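PDB 5JM6: aminopeptidase-like protein from Chaetomium thermophilum, which probably acts as a zinc-dependent aminopeptidase of the M18 family, assembled as a dodecamer and linked to the Cvt pathway of selective autophagy. Local coordinates for residues K78-G83 and K102-R107; G95-G100 and L362-S367; R179-D184 and S276-E281; S385-S390 and V472-V477; P410-G415 and S493-L498. All blocks are in the same frame, centred on the assembly; numbering follows the deposited sequence.

How the contacts relate
Contacts 1 and 4 both reach the large mixed sheet, their centres about 22 Å apart, contact 3 lies in a separate antiparallel sheet, and contacts 2 and 5 join loops to helices. Contact 2 abuts contact 1: centres lie about 17 Å apart, and the hydroxyl of Tyr-103 from strand 102-107 probably bonds to the backbone nitrogen of Val-98. The centre of contact 3 is about 38 Å from that of contact 4, on the opposite side of the chain's centre. Contact 4 runs closest to the metal site, the side chain of Ser-390 being about 9 Å from a bound zinc ion. Contact 5, centred about 20 Å from contact 4, joins the loop after strand 386-394 to helix 495-514, farther along the chain than strand 473-481.

Contact 1. Residues K78-G83 and K102-R107; sequences KLLKAG and KYFTTR
Lys-102 spans the gap between a strand and the end of the helix beside it, and its chain can be followed atom by atom. From CB, which points toward the helix, CG goes anti to the carbonyl carbon (chi1 -48°), and the chain packs on Tyr-84 and Thr-116. A bend at chi3 (-60°) then brings Lys-102 CE to 3.6 Å from Ala-82 O and 3.9 Å from Gly-83 O. At the tip, Lys-102 NZ donates a hydrogen bond of 2.9 Å to Ala-82 O, nearly along the C=O axis. That carbonyl belongs to the turn where helix 68-81 ends in a Schellman motif, with Gly-83 at positive phi, so a positive charge sits by the helix's C-terminal end, where it would probably be favourable. The helix lies against the mixed sheet, in the alpha/beta layering of this zinc peptidase family. An alanine in place of Lys-102 would probably cost Ala-82 O this partner and loosen the turn against the strand. Two residues along, Phe-104 supplies the apolar half: Leu-79 CD1 crosses obliquely to 3.6 Å from Phe-104 CB, while Leu-80 CD2 meets the ring edge near its plane, 3.9 Å from Phe-104 CE1. Leu-79 also packs on Ile-112 and Ala-114 of strand 111-117.

Contact 2. Residues G95-G100 and L362-S367; sequences GKLVPG and LESFCS
Leu-97 and Phe-365 make the first shell here, a loop side chain laid against an aromatic ring from a helix. Leu-97 CB comes to 3.5 Å from Phe-365 CE2 in an oblique approach, and the backbone follows the ring onward, with Leu-97 O 3.5 Å from Phe-365 CE1 and Val-98 N 3.6 Å from Phe-365 CZ. Pro-99 CD reaches the ring edge near its plane, 3.9 Å from Phe-365 CE1, so the ring is bordered by three consecutive residues. One step back on the helix, Ser-364 points its CB toward the loop; its OG, anti to the backbone N (chi1 -179°), lies 3.6 Å from Leu-97 CG, a polar atom beside an aliphatic branch. Residues 95-100, in the loop that leads into strand 102-107 of the mixed sheet, thus pack against helix 353-368 of the alpha/beta fold. No hydrogen bond joins the two segments. In the second shell, Ser-364 OG instead bonds to Trp-93 O, just upstream in the same loop, which ties the helix to the loop and positions the hydroxyl beside Leu-97. The ring of Tyr-121 meets Phe-365 edge-to-face.

Contact 3. Residues R179-D184 and S276-E281; sequences RVIVKD and SILNWE
The pairing of the two antiparallel strands slips by one residue between Ile-181 and Val-182. This beta bulge pairs Val-182 with Ile-277 and takes Leu-278 off the regular alternation. The strands, 174-183 and 277-286, are neighbours in the antiparallel sheet, and helix 259-268 packs on the face carrying Val-180 and Trp-280. There the knob is Val-180 CG1, held anti to the backbone N (chi1 -172°): it fits between Ile-277 CG2, 3.6 Å away, and Trp-280 CB, 4.0 Å away, and also meets the edge of the indole near its plane. On the other face, Ile-181 CG1 sits against Asn-279 CB at 4.2 Å. The backbone ladder carries on through the bulge, since Ile-181 O receives Leu-278 N and Ser-276 O receives Lys-183 N. At the Arg-179/Glu-281 pair the side chains lie side by side in a side-on salt bridge. Glu-281 OE2 offers its syn lone pair to Arg-179 NH2 (2.6 Å) and is met by Arg-179 NE (2.9 Å) from above the carboxylate plane, the two flat groups being 69° apart. Arg-179 forms a further salt bridge to Asp-429 of a neighbouring subunit, whose Ser-430 bonds Glu-281 OE2. An alanine here would probably leave Glu-281 less well neutralised and weaken the subunit junction. The shared charges thus probably link these inner strands to the neighbouring subunit.

Contact 4. Residues S385-S390 and V472-V477; sequences SFLVSS and VKAADV
Backbone hydrogen bonds come first. Strands 386-390 and 473-477 run parallel, their axes 4.6 Å apart at an angle of 17°, and the bonds alternate between them: Leu-387 N to Lys-473 O, Ala-475 N to Leu-387 O, Ser-389 N to Ala-475 O and Val-477 N to Ser-389 O. The third is straightest at its acceptor, nearly along the C=O axis at 175°. Apolar contacts form the second kind. Val-388 CG1, anti to the backbone N, crosses obliquely onto Val-477 CB at 3.6 Å. The ring of Phe-386, with CG also anti to N, lies over the neighbouring strand: Lys-473 O is above one face, offset toward the rim, and Phe-386 CZ lies 4.0 Å from Ala-475 CB. On the opposite face of the sheet, Leu-387 CB meets Val-472 CG1 at 4.0 Å and Ala-474 CB at 4.1 Å. Polar side chains find partners outside the two segments: Ser-385 OG bonds to Ile-127 N and Thr-381 O. Helix 495-514 packs over Val-388 and Val-477, while strand 127-133 flanks the first strand on its far side. Such parallel strands under helices form the core of the alpha/beta fold of zinc exopeptidases, and the first of them runs on into Asp-391, a zinc ligand.

Contact 5. Residues P410-G415 and S493-L498; sequences PRLNVG and SLDPGL
Two hydrogen bonds join this loop to residues 493-498, which run into helix 495-514, and one asparagine takes part in both. The backbone N of Asn-413 gives its hydrogen to Asp-495 OD2 at 3.2 Å, fairly straight at 165°, although the carboxylate oxygen is met from above its plane. Asn-413 OD1 in turn accepts from Leu-494 N at 2.8 Å, with the donor above the carbonyl plane. Its side chain, CG anti to the carbonyl carbon (chi1 -71°), crosses Leu-494 at about a right angle. The amide's other end is turned elsewhere: Asn-413 ND2 makes a weak bond to Glu-298 O. Asp-495 OD2 has a stronger partner too, so one oxygen accepts from both Gly-492, at the end of strand 489-492, and Asn-413. Leucine methyls lie alongside the polar atoms: Leu-412 CD2 reaches 3.7 Å from Asp-495 OD2, and Leu-498 CD1 lies 3.5 Å from Val-414 N. Leu-412 O accepts from Asn-233 of a neighbouring subunit, and Arg-411 makes a salt bridge to Asp-235 there, which puts the loop at a subunit interface. Here the loop leading into strand 417-419 of the mixed sheet meets helix 495-514, the last helix of the M18 alpha/beta fold.

Contact 1. Residues K78-G83 and K102-R107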
# COMPACT_ATOMS: atom_id res chain seq x y z
N LYS A 78 20.31 20.34 55.12
CA LYS A 78 19.81 19.44 56.16
C LYS A 78 20.95 18.60 56.74
O LYS A 78 20.95 18.30 57.93
CB LYS A 78 18.70 18.55 55.61
CG LYS A 78 17.51 19.34 55.07
CD LYS A 78 16.22 18.55 55.17
CE LYS A 78 15.07 19.44 55.58
NZ LYS A 78 13.81 18.66 55.74
N LEU A 79 21.91 18.23 55.91
CA LEU A 79 23.08 17.50 56.40
C LEU A 79 23.89 18.36 57.35
O LEU A 79 24.38 17.88 58.37
CB LEU A 79 23.96 17.02 55.24
CG LEU A 79 23.43 15.87 54.38
CD1 LEU A 79 24.34 15.65 53.19
CD2 LEU A 79 23.30 14.59 55.20
N LEU A 80 24.03 19.64 57.03
CA LEU A 80 24.79 20.55 57.89
C LEU A 80 24.06 20.82 59.20
O LEU A 80 24.68 20.96 60.25
CB LEU A 80 25.07 21.87 57.16
CG LEU A 80 26.15 21.81 56.08
CD1 LEU A 80 26.13 23.07 55.22
CD2 LEU A 80 27.52 21.61 56.70
N LYS A 81 22.73 20.87 59.15
CA LYS A 81 21.94 21.12 60.36
C LYS A 81 21.93 19.89 61.27
O LYS A 81 21.70 20.01 62.47
CB LYS A 81 20.52 21.53 59.99
CG LYS A 81 20.41 22.94 59.45
CD LYS A 81 19.05 23.21 58.82
CE LYS A 81 19.07 24.49 58.00
NZ LYS A 81 17.77 24.72 57.30
N ALA A 82 22.19 18.72 60.69
CA ALA A 82 22.25 17.48 61.45
C ALA A 82 23.67 17.17 61.93
O ALA A 82 23.90 16.14 62.57
CB ALA A 82 21.72 16.33 60.61
N GLY A 83 24.61 18.05 61.63
CA GLY A 83 25.97 17.90 62.11
C GLY A 83 26.92 17.14 61.21
O GLY A 83 27.92 16.59 61.67
N LYS A 102 30.25 11.89 60.67
CA LYS A 102 29.23 12.01 59.63
C LYS A 102 29.66 13.05 58.59
O LYS A 102 30.00 14.18 58.94
CB LYS A 102 27.87 12.37 60.24
CG LYS A 102 27.49 11.50 61.44
CD LYS A 102 26.12 11.83 62.01
CE LYS A 102 26.04 13.26 62.50
NZ LYS A 102 24.78 13.49 63.26
N TYR A 103 29.65 12.66 57.32
CA TYR A 103 30.26 13.47 56.28
C TYR A 103 29.44 13.53 54.99
O TYR A 103 28.49 12.76 54.81
CB TYR A 103 31.66 12.95 55.97
CG TYR A 103 32.51 12.73 57.20
CD1 TYR A 103 33.23 13.77 57.76
CD2 TYR A 103 32.58 11.48 57.81
CE1 TYR A 103 34.00 13.58 58.90
CE2 TYR A 103 33.35 11.28 58.94
CZ TYR A 103 34.06 12.33 59.48
OH TYR A 103 34.82 12.13 60.61
N PHE A 104 29.80 14.45 54.11
CA PHE A 104 29.26 14.47 52.75
C PHE A 104 30.22 15.15 51.78
O PHE A 104 31.08 15.94 52.18
CB PHE A 104 27.89 15.17 52.70
CG PHE A 104 27.94 16.66 52.89
CD1 PHE A 104 27.88 17.22 54.16
CD2 PHE A 104 28.03 17.51 51.80
CE1 PHE A 104 27.92 18.59 54.33
CE2 PHE A 104 28.07 18.88 51.97
CZ PHE A 104 28.01 19.42 53.24
N THR A 105 30.06 14.85 50.50
CA THR A 105 30.87 15.47 49.45
C THR A 105 30.00 15.78 48.24
O THR A 105 28.97 15.14 48.00
CB THR A 105 32.07 14.57 49.07
OG1 THR A 105 32.95 14.47 50.19
CG2 THR A 105 32.85 15.12 47.88
N THR A 106 30.42 16.80 47.49
CA THR A 106 29.65 17.39 46.41
C THR A 106 30.46 17.40 45.12
O THR A 106 31.69 17.53 45.15
CB THR A 106 29.23 18.82 46.80
OG1 THR A 106 28.08 18.76 47.65
CG2 THR A 106 28.92 19.68 45.58
N ARG A 107 29.78 17.22 43.99
CA ARG A 107 30.41 17.38 42.69
C ARG A 107 29.49 18.19 41.78
O ARG A 107 28.34 17.81 41.55
CB ARG A 107 30.74 16.02 42.08
CG ARG A 107 31.72 16.08 40.92
CD ARG A 107 32.13 14.69 40.46
NE ARG A 107 33.18 14.11 41.30
CZ ARG A 107 33.88 13.03 40.99
NH1 ARG A 107 33.66 12.40 39.84
NH2 ARG A 107 34.82 12.58 41.81

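Contact 2. Residues G95-G100 and L362-S367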
# COMPACT_ATOMS: atom_id res chain seq x y z
N GLY A 95 43.81 12.62 57.17
CA GLY A 95 43.75 12.81 58.61
C GLY A 95 42.38 12.61 59.24
O GLY A 95 42.22 11.80 60.16
N LYS A 96 41.37 13.29 58.69
CA LYS A 96 40.13 13.66 59.39
C LYS A 96 39.12 12.62 59.84
O LYS A 96 38.28 12.92 60.69
CB LYS A 96 39.28 14.58 58.53
CG LYS A 96 39.93 15.66 57.75
CD LYS A 96 38.77 16.60 57.45
CE LYS A 96 38.78 17.13 56.05
NZ LYS A 96 39.42 18.45 56.10
N LEU A 97 39.10 11.46 59.22
CA LEU A 97 37.91 10.64 59.36
C LEU A 97 38.01 9.76 60.58
O LEU A 97 39.05 9.16 60.86
CB LEU A 97 37.66 9.83 58.09
CG LEU A 97 37.48 10.66 56.82
CD1 LEU A 97 37.04 9.77 55.67
CD2 LEU A 97 36.50 11.81 57.02
N VAL A 98 36.91 9.70 61.32
CA VAL A 98 36.90 9.14 62.66
C VAL A 98 35.62 8.32 62.82
O VAL A 98 34.59 8.66 62.23
CB VAL A 98 37.00 10.27 63.72
CG1 VAL A 98 35.65 10.96 63.93
CG2 VAL A 98 37.56 9.75 65.04
N PRO A 99 35.69 7.21 63.57
CA PRO A 99 34.47 6.44 63.83
C PRO A 99 33.39 7.30 64.48
O PRO A 99 33.71 8.16 65.30
CB PRO A 99 34.94 5.33 64.77
CG PRO A 99 36.38 5.17 64.47
CD PRO A 99 36.89 6.53 64.09
N GLY A 100 32.14 7.07 64.10
CA GLY A 100 31.05 7.88 64.62
C GLY A 100 30.87 9.19 63.88
O GLY A 100 29.94 9.94 64.16
N LEU A 362 38.45 4.90 52.77
CA LEU A 362 39.16 3.73 53.25
C LEU A 362 40.64 4.01 53.46
O LEU A 362 41.21 3.65 54.50
CB LEU A 362 38.98 2.56 52.29
CG LEU A 362 39.73 1.28 52.67
CD1 LEU A 362 39.36 0.84 54.07
CD2 LEU A 362 39.42 0.19 51.66
N GLU A 363 41.27 4.68 52.50
CA GLU A 363 42.68 5.03 52.64
C GLU A 363 42.91 5.95 53.83
O GLU A 363 43.95 5.90 54.48
CB GLU A 363 43.21 5.69 51.37
CG GLU A 363 44.65 6.16 51.49
CD GLU A 363 44.93 7.36 50.61
OE1 GLU A 363 44.09 8.28 50.58
OE2 GLU A 363 46.00 7.38 49.97
N SER A 364 41.92 6.80 54.11
CA SER A 364 42.00 7.69 55.26
C SER A 364 42.06 6.88 56.55
O SER A 364 42.94 7.10 57.39
CB SER A 364 40.80 8.64 55.29
OG SER A 364 40.87 9.51 56.41
N PHE A 365 41.15 5.93 56.71
CA PHE A 365 41.14 5.10 57.92
C PHE A 365 42.33 4.14 57.96
O PHE A 365 42.72 3.68 59.03
CB PHE A 365 39.83 4.31 58.02
CG PHE A 365 38.68 5.14 58.50
CD1 PHE A 365 38.46 5.34 59.85
CD2 PHE A 365 37.82 5.73 57.59
CE1 PHE A 365 37.40 6.11 60.29
CE2 PHE A 365 36.76 6.50 58.02
CZ PHE A 365 36.55 6.69 59.37
N CYS A 366 42.90 3.85 56.79
CA CYS A 366 44.11 3.04 56.74
C CYS A 366 45.30 3.81 57.31
O CYS A 366 46.17 3.21 57.96
CB CYS A 366 44.41 2.61 55.30
SG CYS A 366 43.33 1.31 54.66
N SER A 367 45.35 5.11 57.08
CA SER A 367 46.40 5.94 57.67
C SER A 367 46.29 5.97 59.19
O SER A 367 47.27 5.73 59.89
CB SER A 367 46.35 7.37 57.13
OG SER A 367 47.17 7.52 55.98

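Contact 3. Residues R179-D184 and S276-E281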
# COMPACT_ATOMS: atom_id res chain seq x y z
N ARG A 179 20.78 27.69 38.12
CA ARG A 179 21.91 28.39 38.69
C ARG A 179 22.44 29.47 37.75
O ARG A 179 22.33 29.36 36.53
CB ARG A 179 23.02 27.40 39.02
CG ARG A 179 23.59 26.70 37.81
CD ARG A 179 24.81 25.92 38.20
NE ARG A 179 25.40 25.21 37.07
CZ ARG A 179 26.36 24.30 37.20
NH1 ARG A 179 26.82 24.00 38.41
NH2 ARG A 179 26.85 23.69 36.13
N VAL A 180 23.02 30.50 38.35
CA VAL A 180 23.62 31.60 37.60
C VAL A 180 25.09 31.70 37.95
O VAL A 180 25.47 31.61 39.11
CB VAL A 180 22.92 32.94 37.90
CG1 VAL A 180 23.42 34.02 36.96
CG2 VAL A 180 21.41 32.79 37.79
N ILE A 181 25.93 31.90 36.94
CA ILE A 181 27.35 32.11 37.19
C ILE A 181 27.59 33.61 37.29
O ILE A 181 27.57 34.32 36.29
CB ILE A 181 28.21 31.48 36.09
CG1 ILE A 181 27.75 30.05 35.79
CG2 ILE A 181 29.67 31.49 36.49
CD1 ILE A 181 27.86 29.12 36.98
N VAL A 182 27.83 34.06 38.51
CA VAL A 182 27.88 35.49 38.81
C VAL A 182 29.31 35.92 39.08
O VAL A 182 30.12 35.16 39.63
CB VAL A 182 26.97 35.84 40.03
CG1 VAL A 182 27.45 37.08 40.78
CG2 VAL A 182 25.53 36.01 39.58
N LYS A 183 29.63 37.15 38.68
CA LYS A 183 30.91 37.74 38.99
C LYS A 183 30.73 38.67 40.18
O LYS A 183 30.14 39.74 40.05
CB LYS A 183 31.46 38.51 37.79
CG LYS A 183 32.88 38.94 37.95
CD LYS A 183 33.75 37.72 38.16
CE LYS A 183 35.06 37.81 37.41
NZ LYS A 183 35.99 36.71 37.81
N ASP A 184 31.25 38.26 41.34
CA ASP A 184 31.11 39.04 42.56
C ASP A 184 31.89 40.33 42.41
O ASP A 184 33.11 40.30 42.25
CB ASP A 184 31.60 38.23 43.77
CG ASP A 184 31.32 38.90 45.11
OD1 ASP A 184 31.05 40.12 45.15
OD2 ASP A 184 31.38 38.20 46.14
N SER A 276 27.55 41.38 34.87
CA SER A 276 27.97 40.56 36.01
C SER A 276 27.56 39.10 35.87
O SER A 276 27.98 38.25 36.65
CB SER A 276 27.41 41.12 37.31
OG SER A 276 27.91 42.42 37.58
N ILE A 277 26.71 38.81 34.88
CA ILE A 277 26.31 37.43 34.63
C ILE A 277 27.15 36.86 33.49
O ILE A 277 27.06 37.31 32.35
CB ILE A 277 24.81 37.32 34.30
CG1 ILE A 277 23.98 37.87 35.47
CG2 ILE A 277 24.43 35.88 34.00
CD1 ILE A 277 22.49 37.75 35.27
N LEU A 278 27.99 35.88 33.82
CA LEU A 278 28.86 35.24 32.84
C LEU A 278 28.12 34.16 32.05
O LEU A 278 28.42 33.92 30.88
CB LEU A 278 30.09 34.65 33.53
CG LEU A 278 30.83 35.55 34.53
CD1 LEU A 278 31.98 34.81 35.20
CD2 LEU A 278 31.34 36.82 33.86
N ASN A 279 27.15 33.54 32.71
CA ASN A 279 26.37 32.45 32.14
C ASN A 279 25.30 32.04 33.15
O ASN A 279 25.33 32.49 34.30
CB ASN A 279 27.25 31.25 31.81
CG ASN A 279 26.86 30.58 30.50
OD1 ASN A 279 25.82 29.94 30.40
ND2 ASN A 279 27.72 30.72 29.49
N TRP A 280 24.36 31.22 32.73
CA TRP A 280 23.46 30.58 33.68
C TRP A 280 22.98 29.24 33.15
O TRP A 280 23.06 28.97 31.95
CB TRP A 280 22.26 31.49 34.02
CG TRP A 280 21.37 31.90 32.87
CD1 TRP A 280 20.98 31.13 31.81
CD2 TRP A 280 20.69 33.15 32.73
NE1 TRP A 280 20.13 31.85 31.00
CE2 TRP A 280 19.94 33.09 31.54
CE3 TRP A 280 20.66 34.32 33.49
CZ2 TRP A 280 19.16 34.15 31.10
CZ3 TRP A 280 19.88 35.38 33.04
CH2 TRP A 280 19.15 35.29 31.86
N GLU A 281 22.54 28.39 34.06
CA GLU A 281 21.93 27.14 33.68
C GLU A 281 20.49 27.15 34.16
O GLU A 281 20.22 26.97 35.35
CB GLU A 281 22.71 25.97 34.28
CG GLU A 281 23.05 24.87 33.30
CD GLU A 281 24.10 23.92 33.83
OE1 GLU A 281 23.88 22.69 33.76
OE2 GLU A 281 25.14 24.40 34.33

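Contact 4. Residues S385-S390 and V472-V477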
# COMPACT_ATOMS: atom_id res chain seq x y z
N SER A 385 30.05 -5.58 51.39
CA SER A 385 29.10 -4.51 51.14
C SER A 385 27.84 -4.99 50.42
O SER A 385 27.74 -6.14 50.00
CB SER A 385 29.77 -3.41 50.31
OG SER A 385 30.83 -2.82 51.04
N PHE A 386 26.88 -4.08 50.29
CA PHE A 386 25.68 -4.30 49.50
C PHE A 386 25.19 -2.96 48.97
O PHE A 386 25.16 -1.97 49.71
CB PHE A 386 24.61 -4.99 50.34
CG PHE A 386 23.45 -5.51 49.54
CD1 PHE A 386 22.41 -4.67 49.18
CD2 PHE A 386 23.40 -6.83 49.14
CE1 PHE A 386 21.34 -5.14 48.44
CE2 PHE A 386 22.33 -7.31 48.40
CZ PHE A 386 21.30 -6.46 48.05
N LEU A 387 24.77 -2.94 47.72
CA LEU A 387 24.32 -1.70 47.09
C LEU A 387 22.86 -1.79 46.66
O LEU A 387 22.51 -2.60 45.80
CB LEU A 387 25.17 -1.36 45.87
CG LEU A 387 24.58 -0.23 45.02
CD1 LEU A 387 24.87 1.14 45.64
CD2 LEU A 387 25.04 -0.29 43.56
N VAL A 388 22.02 -0.96 47.26
CA VAL A 388 20.65 -0.85 46.78
C VAL A 388 20.58 0.31 45.80
O VAL A 388 20.68 1.47 46.18
CB VAL A 388 19.65 -0.64 47.94
CG1 VAL A 388 18.26 -0.37 47.39
CG2 VAL A 388 19.64 -1.85 48.86
N SER A 389 20.41 -0.03 44.52
CA SER A 389 20.28 0.96 43.46
C SER A 389 18.80 1.23 43.24
O SER A 389 18.07 0.36 42.77
CB SER A 389 20.94 0.47 42.17
OG SER A 389 20.59 1.28 41.07
N SER A 390 18.36 2.43 43.59
CA SER A 390 16.93 2.68 43.65
C SER A 390 16.44 3.70 42.63
O SER A 390 16.76 4.89 42.71
CB SER A 390 16.53 3.12 45.06
OG SER A 390 17.02 4.41 45.38
N VAL A 472 30.22 -5.05 43.91
CA VAL A 472 29.44 -5.12 45.14
C VAL A 472 28.13 -5.85 44.89
O VAL A 472 27.51 -5.71 43.84
CB VAL A 472 29.17 -3.71 45.71
CG1 VAL A 472 28.22 -3.76 46.90
CG2 VAL A 472 30.47 -3.04 46.10
N LYS A 473 27.73 -6.65 45.86
CA LYS A 473 26.46 -7.34 45.82
C LYS A 473 25.35 -6.28 45.77
O LYS A 473 25.44 -5.26 46.45
CB LYS A 473 26.38 -8.26 47.03
CG LYS A 473 25.76 -9.59 46.81
CD LYS A 473 25.44 -9.84 45.37
CE LYS A 473 24.22 -10.74 45.29
NZ LYS A 473 24.52 -12.14 45.64
N ALA A 474 24.34 -6.49 44.94
CA ALA A 474 23.41 -5.40 44.63
C ALA A 474 22.01 -5.85 44.23
O ALA A 474 21.79 -7.00 43.85
CB ALA A 474 24.01 -4.53 43.52
N ALA A 475 21.06 -4.92 44.33
CA ALA A 475 19.69 -5.15 43.89
C ALA A 475 19.09 -3.87 43.34
O ALA A 475 19.48 -2.77 43.75
CB ALA A 475 18.85 -5.68 45.03
N ASP A 476 18.15 -4.00 42.41
CA ASP A 476 17.38 -2.84 41.98
C ASP A 476 16.05 -2.79 42.69
O ASP A 476 15.28 -3.76 42.71
CB ASP A 476 17.15 -2.81 40.47
CG ASP A 476 18.31 -2.19 39.73
OD1 ASP A 476 19.41 -2.77 39.76
OD2 ASP A 476 18.14 -1.08 39.20
N VAL A 477 15.77 -1.63 43.25
CA VAL A 477 14.69 -1.44 44.18
C VAL A 477 13.93 -0.18 43.79
O VAL A 477 14.54 0.80 43.39
CB VAL A 477 15.24 -1.36 45.62
CG1 VAL A 477 14.29 -0.70 46.55
CG2 VAL A 477 15.61 -2.74 46.13

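Contact 5. Residues P410-G415 and S493-L498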
# COMPACT_ATOMS: atom_id res chain seq x y z
N PRO A 410 3.10 -3.93 41.03
CA PRO A 410 2.96 -3.41 42.39
C PRO A 410 1.85 -2.38 42.59
O PRO A 410 1.49 -1.64 41.67
CB PRO A 410 4.33 -2.75 42.66
CG PRO A 410 5.23 -3.23 41.56
CD PRO A 410 4.33 -3.45 40.39
N ARG A 411 1.33 -2.33 43.81
CA ARG A 411 0.26 -1.42 44.19
C ARG A 411 0.77 -0.18 44.89
O ARG A 411 1.92 -0.11 45.30
CB ARG A 411 -0.71 -2.14 45.12
CG ARG A 411 -1.08 -3.53 44.65
CD ARG A 411 -2.22 -3.49 43.66
NE ARG A 411 -3.47 -3.97 44.24
CZ ARG A 411 -4.02 -5.13 43.93
NH1 ARG A 411 -3.45 -5.91 43.03
NH2 ARG A 411 -5.15 -5.50 44.50
N LEU A 412 -0.10 0.82 45.02
CA LEU A 412 0.25 2.04 45.73
C LEU A 412 -0.04 1.87 47.21
O LEU A 412 -0.96 1.13 47.58
CB LEU A 412 -0.51 3.24 45.17
CG LEU A 412 -0.22 3.66 43.73
CD1 LEU A 412 -0.97 4.94 43.40
CD2 LEU A 412 1.28 3.84 43.52
N ASN A 413 0.76 2.53 48.04
CA ASN A 413 0.60 2.51 49.50
C ASN A 413 0.71 1.11 50.08
O ASN A 413 -0.08 0.70 50.94
CB ASN A 413 -0.73 3.15 49.90
CG ASN A 413 -0.74 4.65 49.69
OD1 ASN A 413 0.32 5.27 49.59
ND2 ASN A 413 -1.93 5.24 49.65
N VAL A 414 1.72 0.37 49.63
CA VAL A 414 1.98 -0.98 50.11
C VAL A 414 3.43 -1.07 50.58
O VAL A 414 3.71 -1.39 51.73
CB VAL A 414 1.69 -2.03 49.03
CG1 VAL A 414 2.29 -3.37 49.41
CG2 VAL A 414 0.19 -2.17 48.83
N GLY A 415 4.35 -0.81 49.66
CA GLY A 415 5.75 -0.84 49.99
C GLY A 415 6.59 -0.84 48.74
O GLY A 415 6.09 -0.71 47.62
N SER A 493 0.11 8.43 48.73
CA SER A 493 0.53 9.42 49.71
C SER A 493 1.45 8.83 50.77
O SER A 493 2.21 9.55 51.42
CB SER A 493 -0.68 10.07 50.37
OG SER A 493 -1.46 9.10 51.04
N LEU A 494 1.37 7.51 50.97
CA LEU A 494 2.22 6.85 51.96
C LEU A 494 3.51 6.31 51.36
O LEU A 494 4.36 5.81 52.08
CB LEU A 494 1.46 5.71 52.62
CG LEU A 494 0.18 6.09 53.35
CD1 LEU A 494 -0.51 4.83 53.84
CD2 LEU A 494 0.49 7.04 54.49
N ASP A 495 3.64 6.40 50.05
CA ASP A 495 4.79 5.81 49.38
C ASP A 495 6.14 6.45 49.72
O ASP A 495 7.14 5.73 49.81
CB ASP A 495 4.55 5.79 47.87
CG ASP A 495 3.84 4.52 47.42
OD1 ASP A 495 4.34 3.42 47.72
OD2 ASP A 495 2.76 4.63 46.79
N PRO A 496 6.21 7.79 49.89
CA PRO A 496 7.50 8.29 50.38
C PRO A 496 7.88 7.71 51.74
O PRO A 496 8.99 7.21 51.89
CB PRO A 496 7.28 9.80 50.47
CG PRO A 496 6.22 10.08 49.47
CD PRO A 496 5.30 8.89 49.52
N GLY A 497 6.95 7.73 52.69
CA GLY A 497 7.20 7.22 54.03
C GLY A 497 7.57 5.75 54.03
O GLY A 497 8.54 5.35 54.68
N LEU A 498 6.80 4.95 53.31
CA LEU A 498 7.10 3.53 53.19
C LEU A 498 8.48 3.32 52.58
O LEU A 498 9.17 2.35 52.89
CB LEU A 498 6.03 2.82 52.36
CG LEU A 498 4.64 2.69 52.99
CD1 LEU A 498 3.62 2.21 51.97
CD2 LEU A 498 4.67 1.77 54.20